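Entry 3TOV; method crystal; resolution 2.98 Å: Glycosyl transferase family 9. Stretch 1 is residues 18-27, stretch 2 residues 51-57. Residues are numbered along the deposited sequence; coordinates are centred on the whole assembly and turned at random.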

# COMPACT_ATOMS: atom_id res chain seq x y z
N HIS A 18 1.38 -0.08 -9.14
CA HIS A 18 0.04 -0.02 -8.61
C HIS A 18 -0.00 0.51 -7.18
O HIS A 18 1.02 0.58 -6.51
CB HIS A 18 -0.57 -1.41 -8.70
CG HIS A 18 -1.01 -1.77 -10.08
ND1 HIS A 18 -1.11 -0.84 -11.09
CD2 HIS A 18 -1.39 -2.95 -10.62
CE1 HIS A 18 -1.54 -1.43 -12.20
NE2 HIS A 18 -1.72 -2.72 -11.93
N LEU A 19 -1.19 0.88 -6.71
CA LEU A 19 -1.34 1.50 -5.39
C LEU A 19 -0.46 0.88 -4.30
O LEU A 19 0.20 1.59 -3.54
CB LEU A 19 -2.80 1.47 -4.95
CG LEU A 19 -3.06 1.90 -3.51
CD1 LEU A 19 -2.73 3.36 -3.33
CD2 LEU A 19 -4.49 1.61 -3.08
N GLY A 20 -0.47 -0.45 -4.21
CA GLY A 20 0.28 -1.15 -3.18
C GLY A 20 1.78 -1.04 -3.38
O GLY A 20 2.51 -0.56 -2.50
N ASP A 21 2.24 -1.49 -4.54
CA ASP A 21 3.64 -1.40 -4.86
C ASP A 21 4.14 0.02 -4.61
O ASP A 21 5.23 0.19 -4.10
CB ASP A 21 3.89 -1.82 -6.30
CG ASP A 21 3.38 -3.24 -6.59
OD1 ASP A 21 4.11 -4.22 -6.32
OD2 ASP A 21 2.26 -3.37 -7.11
N VAL A 22 3.35 1.03 -4.92
CA VAL A 22 3.82 2.41 -4.73
C VAL A 22 4.06 2.75 -3.26
O VAL A 22 5.15 3.19 -2.88
CB VAL A 22 2.90 3.46 -5.37
CG1 VAL A 22 3.19 4.86 -4.82
CG2 VAL A 22 3.08 3.45 -6.87
N ILE A 23 3.05 2.55 -2.43
CA ILE A 23 3.18 2.91 -1.03
C ILE A 23 4.43 2.25 -0.42
O ILE A 23 5.09 2.82 0.45
CB ILE A 23 1.92 2.55 -0.25
CG1 ILE A 23 0.73 3.31 -0.87
CG2 ILE A 23 2.10 2.84 1.23
CD1 ILE A 23 -0.65 2.81 -0.45
N LEU A 24 4.77 1.07 -0.94
CA LEU A 24 5.93 0.31 -0.48
C LEU A 24 7.26 0.93 -0.89
O LEU A 24 8.31 0.53 -0.39
CB LEU A 24 5.85 -1.12 -1.00
CG LEU A 24 4.73 -1.96 -0.40
CD1 LEU A 24 4.59 -3.26 -1.14
CD2 LEU A 24 5.02 -2.19 1.06
N THR A 25 7.23 1.88 -1.82
CA THR A 25 8.44 2.58 -2.23
C THR A 25 8.66 3.77 -1.31
O THR A 25 9.64 4.51 -1.46
CB THR A 25 8.35 3.11 -3.67
OG1 THR A 25 7.37 4.16 -3.74
CG2 THR A 25 7.97 2.00 -4.62
N THR A 26 7.76 3.95 -0.37
CA THR A 26 7.74 5.18 0.41
C THR A 26 8.82 5.26 1.52
O THR A 26 9.32 6.36 1.80
CB THR A 26 6.32 5.47 0.94
OG1 THR A 26 6.09 6.88 0.93
CG2 THR A 26 6.11 4.91 2.34
N PRO A 27 9.17 4.11 2.14
CA PRO A 27 10.23 4.07 3.15
C PRO A 27 11.62 4.20 2.51
O PRO A 27 12.52 4.84 3.06
CB PRO A 27 10.07 2.66 3.76
CG PRO A 27 8.77 2.15 3.29
CD PRO A 27 8.57 2.78 1.96
N GLN A 51 -2.53 11.28 -5.68
CA GLN A 51 -2.86 11.86 -4.38
C GLN A 51 -2.04 11.20 -3.26
O GLN A 51 -1.91 11.73 -2.16
CB GLN A 51 -4.35 11.76 -4.08
CG GLN A 51 -5.21 11.74 -5.31
CD GLN A 51 -6.66 12.09 -5.00
OE1 GLN A 51 -6.94 12.86 -4.08
NE2 GLN A 51 -7.58 11.51 -5.75
N VAL A 52 -1.47 10.05 -3.56
CA VAL A 52 -0.67 9.30 -2.60
C VAL A 52 0.68 9.97 -2.27
O VAL A 52 1.18 9.89 -1.14
CB VAL A 52 -0.43 7.89 -3.15
CG1 VAL A 52 0.73 7.22 -2.42
CG2 VAL A 52 -1.71 7.08 -3.04
N MSE A 53 1.25 10.65 -3.25
CA MSE A 53 2.56 11.24 -3.08
C MSE A 53 2.53 12.76 -2.98
O MSE A 53 3.48 13.36 -2.48
CB MSE A 53 3.48 10.79 -4.22
CG MSE A 53 4.94 10.75 -3.83
SE MSE A 53 5.35 9.27 -2.63
CE MSE A 53 5.18 7.81 -3.87
N GLU A 54 1.45 13.37 -3.47
CA GLU A 54 1.34 14.83 -3.52
C GLU A 54 2.10 15.48 -2.37
O GLU A 54 3.24 15.93 -2.51
CB GLU A 54 -0.12 15.26 -3.45
CG GLU A 54 -0.76 15.55 -4.78
CD GLU A 54 -2.20 16.01 -4.61
OE1 GLU A 54 -2.42 17.09 -4.00
OE2 GLU A 54 -3.11 15.29 -5.07
N TYR A 55 1.43 15.54 -1.23
CA TYR A 55 2.06 15.99 -0.01
C TYR A 55 2.92 14.83 0.49
O TYR A 55 2.41 13.72 0.71
CB TYR A 55 0.98 16.39 1.00
CG TYR A 55 -0.14 17.20 0.36
CD1 TYR A 55 -0.18 18.58 0.48
CD2 TYR A 55 -1.13 16.57 -0.37
CE1 TYR A 55 -1.20 19.32 -0.11
CE2 TYR A 55 -2.15 17.29 -0.96
CZ TYR A 55 -2.19 18.67 -0.83
OH TYR A 55 -3.21 19.38 -1.42
N ASN A 56 4.22 15.08 0.59
CA ASN A 56 5.18 14.07 1.03
C ASN A 56 6.53 14.71 1.25
O ASN A 56 7.10 15.31 0.34
CB ASN A 56 5.34 12.95 0.01
CG ASN A 56 6.32 11.89 0.48
OD1 ASN A 56 7.52 12.03 0.30
ND2 ASN A 56 5.82 10.84 1.12
N PRO A 57 7.05 14.56 2.47
CA PRO A 57 8.15 15.37 3.01
C PRO A 57 9.47 15.14 2.28
O PRO A 57 10.31 16.03 2.23
CB PRO A 57 8.26 14.88 4.46
CG PRO A 57 6.98 14.11 4.72
CD PRO A 57 6.62 13.51 3.40

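The contact between these two stretches is small and made by side chains. It buries 224 Å², both sides summed, and no hydrogen bond crosses it. Stretch 1 begins with a short helix. His-18 occupies the N-cap position, and His-18 O accepts a bond from Val-22 N at 2.9 Å. Ile-23 N to Leu-19 O, at 3.2 Å, continues the pattern. A type I beta turn then runs from Ile-23 to Thr-26, with Thr-26 N bonded to Ile-23 O at 3.0 Å. Stretch 2 has no regular helix or strand. The backbones stay well apart: the nearest CA atoms, those of Ile-23 and Val-52, are 7.6 Å from each other. Side chains fill the gap.

Val-52 covers the most surface. Its CA-to-CB bond points toward stretch 1, and both methyls are used. Val-52 CG2 meets Leu-19 CD1 at 3.9 Å. Val-52 CG1 lies 4.2 Å from Val-22 CG1 and 4.2 Å from Ile-23 CG1. These are apolar contacts, held by close packing and the exclusion of water. The CA-to-CB bond of Leu-19 points sideways, but the end of the side chain comes nearer.

Met-53, a selenomethionine, is second. Its CA-to-CB bond also points sideways, and the long side chain bends back through p values at chi2 and chi3. This brings Met-53 CE to 3.7 Å from Val-22 CG1. The CA-to-CB bond of Val-22 points toward stretch 2, and its CG1 touches both Val-52 and Met-53. Met-53 CE also comes within 4.3 Å of Thr-25 OG1. Thr-25 OG1 donates a hydrogen bond to Val-22 O at 2.6 Å, within its own stretch.

Thr-26 marks the more polar end of the contact. Thr-26 OG1 is 4.4 Å from Met-53 SE and 4.0 Å from Asn-56 ND2. The latter pair is too far apart to bond. Thr-26 OG1 is satisfied elsewhere in the structure.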